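PDB 6UUG: putative dehydrogenase from Pseudomonas fluorescens, which acts as the flavin-dependent methanesulfinate monooxygenase MsuC, the oxygenase of a two-component system in bacterial sulfur assimilation. Local coordinates for residues L312-A317 with A344-A349; Q90-F95 with Q253-H258; L339-A344 with H397-W402; A350-L355 with P391-L396. One frame throughout, in Å; residues are numbered along the deposited sequence.

Contact 1 (L312-A317 with A344-A349); sequences LLVERA and ATAKVA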
loop_
_atom_site.group_PDB
_atom_site.type_symbol
_atom_site.label_atom_id
_atom_site.label_comp_id
_atom_site.label_asym_id
_atom_site.label_seq_id
_atom_site.Cartn_x
_atom_site.Cartn_y
_atom_site.Cartn_z
ATOM N N LEU A 312 -14.871 13.016 -7.344
ATOM C CA LEU A 312 -15.623 13.889 -6.442
ATOM C C LEU A 312 -14.733 14.966 -5.816
ATOM O O LEU A 312 -15.169 16.119 -5.644
ATOM C CB LEU A 312 -16.313 13.063 -5.362
ATOM C CG LEU A 312 -17.387 12.083 -5.850
ATOM C CD1 LEU A 312 -18.109 11.480 -4.633
ATOM C CD2 LEU A 312 -18.377 12.763 -6.806
ATOM N N LEU A 313 -13.503 14.612 -5.433
ATOM C CA LEU A 313 -12.614 15.616 -4.845
ATOM C C LEU A 313 -12.269 16.707 -5.849
ATOM O O LEU A 313 -12.231 17.897 -5.499
ATOM C CB LEU A 313 -11.336 14.953 -4.325
ATOM C CG LEU A 313 -11.447 14.118 -3.051
ATOM C CD1 LEU A 313 -10.109 13.320 -2.927
ATOM C CD2 LEU A 313 -11.675 15.044 -1.847
ATOM N N VAL A 314 -11.986 16.320 -7.097
ATOM C CA VAL A 314 -11.644 17.303 -8.121
ATOM C C VAL A 314 -12.845 18.199 -8.420
ATOM O O VAL A 314 -12.723 19.429 -8.522
ATOM C CB VAL A 314 -11.124 16.590 -9.383
ATOM C CG1 VAL A 314 -10.940 17.581 -10.522
ATOM C CG2 VAL A 314 -9.789 15.918 -9.074
ATOM N N GLU A 315 -14.022 17.598 -8.559
ATOM C CA GLU A 315 -15.204 18.379 -8.905
ATOM C C GLU A 315 -15.624 19.278 -7.756
ATOM O O GLU A 315 -16.141 20.383 -7.992
ATOM C CB GLU A 315 -16.329 17.436 -9.332
ATOM C CG GLU A 315 -16.027 16.835 -10.690
ATOM C CD GLU A 315 -16.940 15.688 -11.089
ATOM O OE1 GLU A 315 -17.810 15.281 -10.277
ATOM O OE2 GLU A 315 -16.772 15.189 -12.227
ATOM N N ARG A 316 -15.400 18.839 -6.512
ATOM C CA ARG A 316 -15.697 19.715 -5.384
ATOM C C ARG A 316 -14.763 20.916 -5.363
ATOM O O ARG A 316 -15.203 22.049 -5.135
ATOM C CB ARG A 316 -15.607 18.982 -4.050
ATOM C CG ARG A 316 -15.829 20.025 -2.960
ATOM C CD ARG A 316 -15.528 19.616 -1.621
ATOM N NE ARG A 316 -14.161 19.162 -1.444
ATOM C CZ ARG A 316 -13.776 18.625 -0.301
ATOM N NH1 ARG A 316 -14.670 18.522 0.684
ATOM N NH2 ARG A 316 -12.540 18.198 -0.141
ATOM N N ALA A 317 -13.469 20.699 -5.597
ATOM C CA ALA A 317 -12.556 21.838 -5.678
ATOM C C ALA A 317 -12.940 22.792 -6.801
ATOM O O ALA A 317 -12.824 24.019 -6.652
ATOM C CB ALA A 317 -11.120 21.337 -5.880
ATOM N N ALA A 344 -5.474 21.042 -2.890
ATOM C CA ALA A 344 -4.322 20.199 -2.563
ATOM C C ALA A 344 -4.755 18.787 -2.224
ATOM O O ALA A 344 -4.074 17.823 -2.587
ATOM C CB ALA A 344 -3.531 20.795 -1.396
ATOM N N THR A 345 -5.900 18.646 -1.546
ATOM C CA THR A 345 -6.437 17.325 -1.229
ATOM C C THR A 345 -6.743 16.554 -2.507
ATOM O O THR A 345 -6.376 15.378 -2.646
ATOM C CB THR A 345 -7.704 17.490 -0.377
ATOM O OG1 THR A 345 -7.364 18.103 0.876
ATOM C CG2 THR A 345 -8.362 16.156 -0.107
ATOM N N ALA A 346 -7.414 17.212 -3.459
ATOM C CA ALA A 346 -7.711 16.585 -4.748
ATOM C C ALA A 346 -6.440 16.248 -5.521
ATOM O O ALA A 346 -6.354 15.188 -6.159
ATOM C CB ALA A 346 -8.614 17.502 -5.586
ATOM N N LYS A 347 -5.443 17.140 -5.485
ATOM C CA LYS A 347 -4.207 16.907 -6.226
ATOM C C LYS A 347 -3.446 15.708 -5.682
ATOM O O LYS A 347 -2.911 14.904 -6.463
ATOM C CB LYS A 347 -3.329 18.165 -6.190
ATOM C CG LYS A 347 -2.193 18.098 -7.231
ATOM C CD LYS A 347 -1.449 19.416 -7.403
ATOM C CE LYS A 347 -0.220 19.219 -8.305
ATOM N NZ LYS A 347 1.006 19.756 -7.672
ATOM N N VAL A 348 -3.363 15.565 -4.349
ATOM C CA VAL A 348 -2.680 14.398 -3.785
ATOM C C VAL A 348 -3.368 13.111 -4.236
ATOM O O VAL A 348 -2.715 12.161 -4.693
ATOM C CB VAL A 348 -2.605 14.501 -2.254
ATOM C CG1 VAL A 348 -2.072 13.197 -1.660
ATOM C CG2 VAL A 348 -1.670 15.649 -1.881
ATOM N N ALA A 349 -4.703 13.071 -4.155
ATOM C CA ALA A 349 -5.426 11.873 -4.566
ATOM C C ALA A 349 -5.244 11.603 -6.053
ATOM O O ALA A 349 -4.960 10.463 -6.456
ATOM C CB ALA A 349 -6.914 11.999 -4.235
#

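Contact 2 (Q90-F95 with Q253-H258); sequences QVVREF and QLTFTH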
loop_
_atom_site.group_PDB
_atom_site.type_symbol
_atom_site.label_atom_id
_atom_site.label_comp_id
_atom_site.label_asym_id
_atom_site.label_seq_id
_atom_site.Cartn_x
_atom_site.Cartn_y
_atom_site.Cartn_z
ATOM N N GLN A 90 -13.026 21.391 -16.937
ATOM C CA GLN A 90 -13.608 20.185 -17.516
ATOM C C GLN A 90 -13.062 19.925 -18.916
ATOM O O GLN A 90 -12.810 18.776 -19.292
ATOM C CB GLN A 90 -15.145 20.308 -17.561
ATOM C CG GLN A 90 -15.847 19.012 -17.954
ATOM C CD GLN A 90 -17.374 19.150 -17.987
ATOM O OE1 GLN A 90 -17.906 20.244 -18.176
ATOM N NE2 GLN A 90 -18.073 18.036 -17.821
ATOM N N VAL A 91 -12.884 20.982 -19.713
ATOM C CA VAL A 91 -12.320 20.793 -21.047
ATOM C C VAL A 91 -10.852 20.378 -20.959
ATOM O O VAL A 91 -10.406 19.503 -21.707
ATOM C CB VAL A 91 -12.531 22.054 -21.902
ATOM C CG1 VAL A 91 -11.728 21.964 -23.188
ATOM C CG2 VAL A 91 -14.048 22.216 -22.203
ATOM N N VAL A 92 -10.088 20.959 -20.025
ATOM C CA VAL A 92 -8.708 20.504 -19.801
ATOM C C VAL A 92 -8.682 18.999 -19.519
ATOM O O VAL A 92 -7.888 18.241 -20.101
ATOM C CB VAL A 92 -8.059 21.303 -18.648
ATOM C CG1 VAL A 92 -6.707 20.705 -18.282
ATOM C CG2 VAL A 92 -7.890 22.783 -19.017
ATOM N N ARG A 93 -9.551 18.552 -18.608
ATOM C CA ARG A 93 -9.658 17.139 -18.256
ATOM C C ARG A 93 -10.010 16.286 -19.471
ATOM O O ARG A 93 -9.437 15.206 -19.674
ATOM C CB ARG A 93 -10.721 16.988 -17.159
ATOM C CG ARG A 93 -11.206 15.570 -16.852
ATOM C CD ARG A 93 -12.344 15.655 -15.813
ATOM N NE ARG A 93 -12.941 14.376 -15.425
ATOM C CZ ARG A 93 -13.962 14.281 -14.573
ATOM N NH1 ARG A 93 -14.468 15.388 -14.027
ATOM N NH2 ARG A 93 -14.478 13.093 -14.267
ATOM N N GLU A 94 -10.943 16.766 -20.302
ATOM C CA GLU A 94 -11.356 16.002 -21.477
ATOM C C GLU A 94 -10.211 15.835 -22.468
ATOM O O GLU A 94 -10.028 14.755 -23.038
ATOM C CB GLU A 94 -12.544 16.687 -22.152
ATOM C CG GLU A 94 -13.155 15.860 -23.268
ATOM C CD GLU A 94 -13.936 14.663 -22.754
ATOM O OE1 GLU A 94 -14.410 14.696 -21.598
ATOM O OE2 GLU A 94 -14.080 13.683 -23.514
ATOM N N PHE A 95 -9.426 16.897 -22.693
ATOM C CA PHE A 95 -8.269 16.769 -23.579
ATOM C C PHE A 95 -7.247 15.802 -22.993
ATOM O O PHE A 95 -6.668 14.984 -23.716
ATOM C CB PHE A 95 -7.611 18.124 -23.822
ATOM C CG PHE A 95 -8.388 19.033 -24.735
ATOM C CD1 PHE A 95 -9.135 18.513 -25.777
ATOM C CD2 PHE A 95 -8.363 20.402 -24.543
ATOM C CE1 PHE A 95 -9.860 19.360 -26.623
ATOM C CE2 PHE A 95 -9.074 21.251 -25.390
ATOM C CZ PHE A 95 -9.817 20.721 -26.423
ATOM N N GLN A 253 -2.674 25.047 -9.817
ATOM C CA GLN A 253 -2.711 23.741 -9.158
ATOM C C GLN A 253 -3.921 22.923 -9.588
ATOM O O GLN A 253 -3.801 21.719 -9.839
ATOM C CB GLN A 253 -2.721 23.919 -7.641
ATOM C CG GLN A 253 -1.419 24.487 -7.091
ATOM C CD GLN A 253 -0.306 23.453 -7.096
ATOM O OE1 GLN A 253 -0.499 22.328 -6.632
ATOM N NE2 GLN A 253 0.860 23.819 -7.643
ATOM N N LEU A 254 -5.098 23.551 -9.664
ATOM C CA LEU A 254 -6.286 22.805 -10.069
ATOM C C LEU A 254 -6.271 22.469 -11.562
ATOM O O LEU A 254 -6.897 21.484 -11.973
ATOM C CB LEU A 254 -7.553 23.596 -9.675
ATOM C CG LEU A 254 -8.883 22.835 -9.768
ATOM C CD1 LEU A 254 -8.818 21.535 -9.001
ATOM C CD2 LEU A 254 -10.044 23.691 -9.240
ATOM N N THR A 255 -5.550 23.242 -12.380
ATOM C CA THR A 255 -5.384 22.883 -13.791
ATOM C C THR A 255 -4.592 21.590 -13.922
ATOM O O THR A 255 -5.015 20.661 -14.623
ATOM C CB THR A 255 -4.702 24.030 -14.548
ATOM O OG1 THR A 255 -5.557 25.186 -14.540
ATOM C CG2 THR A 255 -4.401 23.636 -15.996
ATOM N N PHE A 256 -3.449 21.505 -13.224
ATOM C CA PHE A 256 -2.694 20.252 -13.173
ATOM C C PHE A 256 -3.560 19.118 -12.660
ATOM O O PHE A 256 -3.514 18.005 -13.190
ATOM C CB PHE A 256 -1.470 20.387 -12.261
ATOM C CG PHE A 256 -0.303 21.060 -12.907
ATOM C CD1 PHE A 256 0.247 20.544 -14.068
ATOM C CD2 PHE A 256 0.280 22.169 -12.324
ATOM C CE1 PHE A 256 1.340 21.157 -14.665
ATOM C CE2 PHE A 256 1.374 22.787 -12.911
ATOM C CZ PHE A 256 1.902 22.277 -14.087
ATOM N N THR A 257 -4.349 19.387 -11.613
ATOM C CA THR A 257 -5.161 18.341 -11.000
ATOM C C THR A 257 -6.162 17.770 -11.996
ATOM O O THR A 257 -6.350 16.550 -12.059
ATOM C CB THR A 257 -5.884 18.877 -9.759
ATOM O OG1 THR A 257 -4.924 19.301 -8.783
ATOM C CG2 THR A 257 -6.751 17.783 -9.128
ATOM N N HIS A 258 -6.838 18.639 -12.761
ATOM C CA HIS A 258 -7.767 18.153 -13.779
ATOM C C HIS A 258 -7.044 17.349 -14.852
ATOM O O HIS A 258 -7.604 16.385 -15.396
ATOM C CB HIS A 258 -8.528 19.326 -14.409
ATOM C CG HIS A 258 -9.702 19.778 -13.607
ATOM N ND1 HIS A 258 -9.582 20.492 -12.437
ATOM C CD2 HIS A 258 -11.033 19.603 -13.812
ATOM C CE1 HIS A 258 -10.792 20.746 -11.957
ATOM N NE2 HIS A 258 -11.690 20.218 -12.776
#

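Contact 3 (L339-A344 with H397-W402); sequences LATAIA and HELGDW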
loop_
_atom_site.group_PDB
_atom_site.type_symbol
_atom_site.label_atom_id
_atom_site.label_comp_id
_atom_site.label_asym_id
_atom_site.label_seq_id
_atom_site.Cartn_x
_atom_site.Cartn_y
_atom_site.Cartn_z
ATOM N N LEU A 339 -10.322 26.864 -0.054
ATOM C CA LEU A 339 -10.172 26.410 -1.435
ATOM C C LEU A 339 -8.805 25.764 -1.653
ATOM O O LEU A 339 -8.699 24.699 -2.270
ATOM C CB LEU A 339 -10.361 27.580 -2.409
ATOM C CG LEU A 339 -10.110 27.281 -3.892
ATOM C CD1 LEU A 339 -11.031 26.179 -4.422
ATOM C CD2 LEU A 339 -10.258 28.558 -4.747
ATOM N N ALA A 340 -7.746 26.422 -1.183
ATOM C CA ALA A 340 -6.401 25.877 -1.348
ATOM C C ALA A 340 -6.286 24.472 -0.756
ATOM O O ALA A 340 -5.676 23.581 -1.366
ATOM C CB ALA A 340 -5.384 26.818 -0.703
ATOM N N THR A 341 -6.851 24.261 0.436
ATOM C CA THR A 341 -6.822 22.937 1.056
ATOM C C THR A 341 -7.593 21.921 0.220
ATOM O O THR A 341 -7.129 20.791 0.019
ATOM C CB THR A 341 -7.392 23.016 2.471
ATOM O OG1 THR A 341 -6.567 23.884 3.258
ATOM C CG2 THR A 341 -7.429 21.639 3.127
ATOM N N ALA A 342 -8.761 22.311 -0.295
ATOM C CA ALA A 342 -9.555 21.386 -1.102
ATOM C C ALA A 342 -8.831 20.996 -2.387
ATOM O O ALA A 342 -8.926 19.845 -2.837
ATOM C CB ALA A 342 -10.914 22.015 -1.437
ATOM N N ILE A 343 -8.141 21.949 -3.019
ATOM C CA ILE A 343 -7.401 21.654 -4.248
ATOM C C ILE A 343 -6.222 20.734 -3.950
ATOM O O ILE A 343 -5.948 19.773 -4.685
ATOM C CB ILE A 343 -6.923 22.958 -4.918
ATOM C CG1 ILE A 343 -8.108 23.743 -5.492
ATOM C CG2 ILE A 343 -5.909 22.635 -6.025
ATOM C CD1 ILE A 343 -7.760 25.240 -5.801
ATOM N N ALA A 344 -5.474 21.042 -2.890
ATOM C CA ALA A 344 -4.322 20.199 -2.563
ATOM C C ALA A 344 -4.755 18.787 -2.224
ATOM O O ALA A 344 -4.074 17.823 -2.587
ATOM C CB ALA A 344 -3.531 20.795 -1.396
ATOM N N HIS A 397 2.624 17.537 3.972
ATOM C CA HIS A 397 3.023 18.367 5.104
ATOM C C HIS A 397 2.035 19.522 5.305
ATOM O O HIS A 397 1.537 19.745 6.417
ATOM C CB HIS A 397 4.453 18.869 4.857
ATOM C CG HIS A 397 5.062 19.603 6.017
ATOM N ND1 HIS A 397 4.691 20.890 6.355
ATOM C CD2 HIS A 397 6.059 19.262 6.870
ATOM C CE1 HIS A 397 5.412 21.294 7.391
ATOM N NE2 HIS A 397 6.248 20.327 7.722
ATOM N N GLU A 398 1.713 20.238 4.221
ATOM C CA GLU A 398 0.762 21.354 4.281
ATOM C C GLU A 398 -0.624 20.891 4.737
ATOM O O GLU A 398 -1.260 21.523 5.588
ATOM C CB GLU A 398 0.689 22.020 2.898
ATOM C CG GLU A 398 -0.410 23.061 2.729
ATOM C CD GLU A 398 -0.791 23.295 1.263
ATOM O OE1 GLU A 398 0.124 23.403 0.417
ATOM O OE2 GLU A 398 -2.016 23.360 0.969
ATOM N N LEU A 399 -1.120 19.785 4.167
ATOM C CA LEU A 399 -2.429 19.279 4.555
ATOM C C LEU A 399 -2.452 18.807 6.004
ATOM O O LEU A 399 -3.479 18.935 6.680
ATOM C CB LEU A 399 -2.850 18.142 3.611
ATOM C CG LEU A 399 -3.255 18.581 2.193
ATOM C CD1 LEU A 399 -3.545 17.375 1.281
ATOM C CD2 LEU A 399 -4.489 19.501 2.228
ATOM N N GLY A 400 -1.343 18.256 6.496
ATOM C CA GLY A 400 -1.297 17.872 7.893
ATOM C C GLY A 400 -1.317 19.087 8.793
ATOM O O GLY A 400 -1.902 19.059 9.872
ATOM N N ASP A 401 -0.684 20.172 8.351
ATOM C CA ASP A 401 -0.716 21.394 9.147
ATOM C C ASP A 401 -2.145 21.892 9.299
ATOM O O ASP A 401 -2.522 22.394 10.358
ATOM C CB ASP A 401 0.172 22.455 8.510
ATOM C CG ASP A 401 0.723 23.466 9.524
ATOM O OD1 ASP A 401 0.812 23.162 10.729
ATOM O OD2 ASP A 401 1.060 24.585 9.091
ATOM N N TRP A 402 -2.965 21.740 8.254
ATOM C CA TRP A 402 -4.390 22.050 8.376
ATOM C C TRP A 402 -5.109 21.032 9.255
ATOM O O TRP A 402 -5.870 21.391 10.158
ATOM C CB TRP A 402 -5.056 22.092 6.997
ATOM C CG TRP A 402 -6.543 22.110 7.135
ATOM C CD1 TRP A 402 -7.419 21.098 6.846
ATOM C CD2 TRP A 402 -7.334 23.179 7.671
ATOM N NE1 TRP A 402 -8.701 21.484 7.143
ATOM C CE2 TRP A 402 -8.677 22.755 7.658
ATOM C CE3 TRP A 402 -7.031 24.457 8.153
ATOM C CZ2 TRP A 402 -9.726 23.567 8.113
ATOM C CZ3 TRP A 402 -8.065 25.262 8.595
ATOM C CH2 TRP A 402 -9.397 24.813 8.575
HETATM O O HOH W 1 -3.926 22.954 3.580
#

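Contact 4 (A350-L355 with P391-L396); sequences ASRQGL and PLDYKL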
loop_
_atom_site.group_PDB
_atom_site.type_symbol
_atom_site.label_atom_id
_atom_site.label_comp_id
_atom_site.label_asym_id
_atom_site.label_seq_id
_atom_site.Cartn_x
_atom_site.Cartn_y
_atom_site.Cartn_z
ATOM N N ALA A 350 -5.395 12.634 -6.885
ATOM C CA ALA A 350 -5.246 12.428 -8.326
ATOM C C ALA A 350 -3.838 11.967 -8.666
ATOM O O ALA A 350 -3.656 11.116 -9.539
ATOM C CB ALA A 350 -5.569 13.702 -9.097
ATOM N N SER A 351 -2.835 12.520 -7.984
ATOM C CA SER A 351 -1.448 12.160 -8.270
ATOM C C SER A 351 -1.178 10.714 -7.905
ATOM O O SER A 351 -0.667 9.932 -8.724
ATOM C CB SER A 351 -0.497 13.080 -7.492
ATOM O OG SER A 351 -0.568 14.416 -7.979
ATOM N N ARG A 352 -1.475 10.351 -6.658
ATOM C CA ARG A 352 -1.073 9.044 -6.144
ATOM C C ARG A 352 -1.940 7.937 -6.714
ATOM O O ARG A 352 -1.430 6.916 -7.203
ATOM C CB ARG A 352 -1.169 9.025 -4.628
ATOM C CG ARG A 352 -0.121 9.829 -3.979
ATOM C CD ARG A 352 -0.164 9.591 -2.504
ATOM N NE ARG A 352 1.176 9.661 -1.953
ATOM C CZ ARG A 352 1.431 9.552 -0.657
ATOM N NH1 ARG A 352 0.420 9.369 0.180
ATOM N NH2 ARG A 352 2.682 9.626 -0.209
ATOM N N GLN A 353 -3.258 8.095 -6.608
ATOM C CA GLN A 353 -4.140 7.055 -7.116
ATOM C C GLN A 353 -4.132 7.016 -8.643
ATOM O O GLN A 353 -4.283 5.940 -9.240
ATOM C CB GLN A 353 -5.553 7.266 -6.574
ATOM C CG GLN A 353 -5.665 7.054 -5.057
ATOM C CD GLN A 353 -7.097 7.256 -4.570
ATOM O OE1 GLN A 353 -7.522 8.377 -4.329
ATOM N NE2 GLN A 353 -7.843 6.169 -4.447
ATOM N N GLY A 354 -3.962 8.165 -9.291
ATOM C CA GLY A 354 -3.862 8.177 -10.740
ATOM C C GLY A 354 -2.646 7.408 -11.231
ATOM O O GLY A 354 -2.731 6.613 -12.166
ATOM N N LEU A 355 -1.486 7.649 -10.611
ATOM C CA LEU A 355 -0.284 6.976 -11.096
ATOM C C LEU A 355 -0.382 5.476 -10.883
ATOM O O LEU A 355 0.088 4.694 -11.726
ATOM C CB LEU A 355 0.962 7.557 -10.404
ATOM C CG LEU A 355 2.302 7.164 -11.024
ATOM C CD1 LEU A 355 2.482 7.836 -12.387
ATOM C CD2 LEU A 355 3.420 7.563 -10.063
ATOM N N PRO A 391 6.482 18.709 -5.066
ATOM C CA PRO A 391 6.693 17.410 -4.405
ATOM C C PRO A 391 5.557 17.014 -3.465
ATOM O O PRO A 391 5.170 17.764 -2.565
ATOM C CB PRO A 391 8.019 17.602 -3.651
ATOM C CG PRO A 391 8.314 19.063 -3.686
ATOM C CD PRO A 391 7.617 19.626 -4.878
ATOM N N LEU A 392 5.043 15.795 -3.672
ATOM C CA LEU A 392 3.877 15.316 -2.930
ATOM C C LEU A 392 4.107 15.306 -1.422
ATOM O O LEU A 392 3.182 15.571 -0.650
ATOM C CB LEU A 392 3.507 13.911 -3.420
ATOM C CG LEU A 392 2.073 13.615 -3.851
ATOM C CD1 LEU A 392 1.500 14.748 -4.665
ATOM C CD2 LEU A 392 2.095 12.354 -4.684
ATOM N N ASP A 393 5.328 14.994 -0.970
ATOM C CA ASP A 393 5.548 14.905 0.470
ATOM C C ASP A 393 5.301 16.245 1.143
ATOM O O ASP A 393 4.817 16.299 2.274
ATOM C CB ASP A 393 6.964 14.421 0.774
ATOM C CG ASP A 393 7.157 12.954 0.467
ATOM O OD1 ASP A 393 6.262 12.147 0.807
ATOM O OD2 ASP A 393 8.199 12.628 -0.130
ATOM N N TYR A 394 5.646 17.338 0.470
ATOM C CA TYR A 394 5.420 18.640 1.079
ATOM C C TYR A 394 3.973 19.098 0.937
ATOM O O TYR A 394 3.515 19.911 1.746
ATOM C CB TYR A 394 6.422 19.657 0.514
ATOM C CG TYR A 394 7.757 19.457 1.202
ATOM C CD1 TYR A 394 7.955 19.905 2.502
ATOM C CD2 TYR A 394 8.790 18.750 0.590
ATOM C CE1 TYR A 394 9.156 19.694 3.170
ATOM C CE2 TYR A 394 10.019 18.537 1.255
ATOM C CZ TYR A 394 10.180 19.011 2.545
ATOM O OH TYR A 394 11.362 18.810 3.224
ATOM N N LYS A 395 3.230 18.568 -0.046
ATOM C CA LYS A 395 1.782 18.762 -0.051
ATOM C C LYS A 395 1.135 18.088 1.150
ATOM O O LYS A 395 0.229 18.653 1.777
ATOM C CB LYS A 395 1.172 18.230 -1.356
ATOM C CG LYS A 395 1.492 19.083 -2.611
ATOM C CD LYS A 395 0.424 20.177 -2.889
ATOM C CE LYS A 395 0.666 21.454 -2.086
ATOM N NZ LYS A 395 0.094 22.680 -2.741
ATOM N N LEU A 396 1.588 16.871 1.485
ATOM C CA LEU A 396 1.068 16.190 2.664
ATOM C C LEU A 396 1.422 16.954 3.933
ATOM O O LEU A 396 0.631 16.998 4.882
ATOM C CB LEU A 396 1.616 14.753 2.721
ATOM C CG LEU A 396 1.032 13.823 1.647
ATOM C CD1 LEU A 396 1.788 12.494 1.590
ATOM C CD2 LEU A 396 -0.445 13.588 1.930
HETATM O O HOH W 2 5.387 10.262 -1.174
#

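Contact 1 (L312-A317 with A344-A349)
The carbonyl O of Leu-313 is approached from two helices: it accepts the backbone N of Ala-317 at 3.1 Å, and the CB methyl of Ala-346 lies 3.6 Å from it. That methyl is the centre of the contact. It also meets CB of Leu-313 at 3.9 Å and CG2 of Val-314 at 4.0 Å, so it fills the groove between two successive residues of helix 294-327. With alanine at the meeting point, the antiparallel segments, inclined at 152°, approach to 8.5 Å between axes.

Leu-313 carries the contact from the other side. Its CG stands anti to the carbonyl carbon (chi1 -73°), and the two methyls then part along helix 333-360. CD1 drops onto CB of Ala-349 at 3.7 Å. CD2 reaches CG2 of Thr-345 at 3.9 Å, the two side chains crossing at about a right angle. The hydroxyl of Thr-345 is engaged elsewhere, bonded to the carbonyl O of Thr-341 one turn back in its own helix. The leucine also packs on Leu-312 of the second subunit, which places this pair of helices at a subunit interface, within the C-terminal helical region of the acyl-CoA dehydrogenase fold. The side chains that meet here touch through carbon atoms and are buried, so the pairing rests on the fit of methyl groups rather than on directed polar bonds.

Contact 2 (Q90-F95 with Q253-H258)
The imidazole of His-258 has CB of Arg-93 at its edge, near the ring plane, while the backbone N of Gln-90 approaches obliquely, 4.1 Å from CD2. Another part of the edge is occupied from within its own helix: ND1 donates to the carbonyl O of Leu-254 at 2.9 Å, with an N-H...O angle of 156°. This is a helix-helix junction between the N-terminal and C-terminal helical regions of an acyl-CoA dehydrogenase-type fold, the two segments running at 37° to each other. Leu-254 O takes both His-258 N and ND1, from opposite faces of its carbonyl plane, and this second bond fixes the rotation of the ring. The acceptor lies nearly in the plane of the imidazole, although ND1 itself stands above the carbonyl plane.

Beside the ring, CG1 of Val-92 rests 4.0 Å from the carbonyl O of Thr-255. Arg-93 starts toward the other helix but then runs extended from CG to NE, carrying its guanidinium away to salt bridges with Glu-265 and Glu-315, on helices 247-277 and 294-327. The close approach is therefore made by the root of the arginine: its CA and CB each lie 3.6 Å from O of His-258.

Contact 3 (L339-A344 with H397-W402)
Thr-341 and Leu-399 form the apolar centre of this contact, a helix-helix packing in the C-terminal helical region of the acyl-CoA dehydrogenase-type fold, with the segments inclined at 131°. CD2 of Leu-399 is 3.7 Å from CG2 of Thr-341 and touches CB of Ala-344 at 4.0 Å. CD1, the other branch, lies 3.9 Å from the carbonyl O of Ala-344. The leucine thus spans one helical turn, and its length bridges axes that are 10.3 Å apart at their closest. Cutting the side chain back to an alanine would probably open a gap between Thr-341 and Ala-344, where Thr-345 and Val-348 also lean on the leucine.

The aromatic contribution comes from Trp-402, whose CG stands anti to the backbone N (chi1 168°), bringing the indole up to Thr-341. The threonine's CG2 reaches CD1 of the ring obliquely at 3.8 Å, whereas its OG1 sits above one face, offset toward the rim. Trp-304 of the second subunit meets the same indole edge-to-face.

Polar contact is indirect. OG1 of Thr-341, already hydrogen-bonded to the carbonyl O of Gly-337, has a water 2.8 Å away, and that water donates a longer bond to OE2 of Glu-398. That extended glutamate crosses to the neighbouring helix, where OE2 comes to rest 3.8 Å from CB of Ala-344.

Contact 4 (A350-L355 with P391-L396)
Leu-392, directly after the N-cap residue Pro-391, sets both methyls against side chains of helix 333-360. CD1 meets CB of Ser-351 at 3.8 Å, and CD2 presses on CG of Arg-352 at 3.4 Å, a tight approach. The leucine's chi1 of -128° is well off a staggered value, which may reflect the close fit against Arg-352.

Asp-393 follows, linked to the arginine through water: NH2 of Arg-352 donates to the water at 2.9 Å, in the guanidinium plane, and the water donates to OD1 of Asp-393 at 2.9 Å. The two charged groups are too far apart for a direct salt bridge, and OD2 binds His-299 of the third subunit.

Leu-396, one turn on from Leu-392, lays CD1 over one face of the guanidinium, 3.5 Å from NH2. Arg-352 also pairs through NH1 with Glu-302 of the second subunit. Were Arg-352 replaced by an alanine, that glutamate would probably lose its charged mate, the water the N-H it accepts from, and Leu-396 CD1 the flat group it lies over.

Around this crossing, Ser-351 packs on Phe-260 of helix 247-277, Gln-353 faces helix 294-327, and Leu-355 leans on helix 378-386.

Overall arrangement
Helix 333-360 carries three of the contacts in succession: contact 3, contact 1 and contact 4. Contacts 1 and 3 share Ala-344, with centres about 10 Å apart, while contacts 3 and 4 join the same two helices about 12 Å apart. Contact 2 lies nearest the chain's centre, about 6 Å away, and adjoins contact 1 through the salt bridge from Arg-93 NH1 to Glu-315 OE2, 2.9 Å, and through packing of Val-314 CG1 on His-258 CE1, 3.5 Å. Contacts 1, 3 and 4 all reach the second subunit, and contacts 3 and 4 touch the third as well, whereas contact 2 is internal to the chain. No flavin or substrate atom takes part in any of the four.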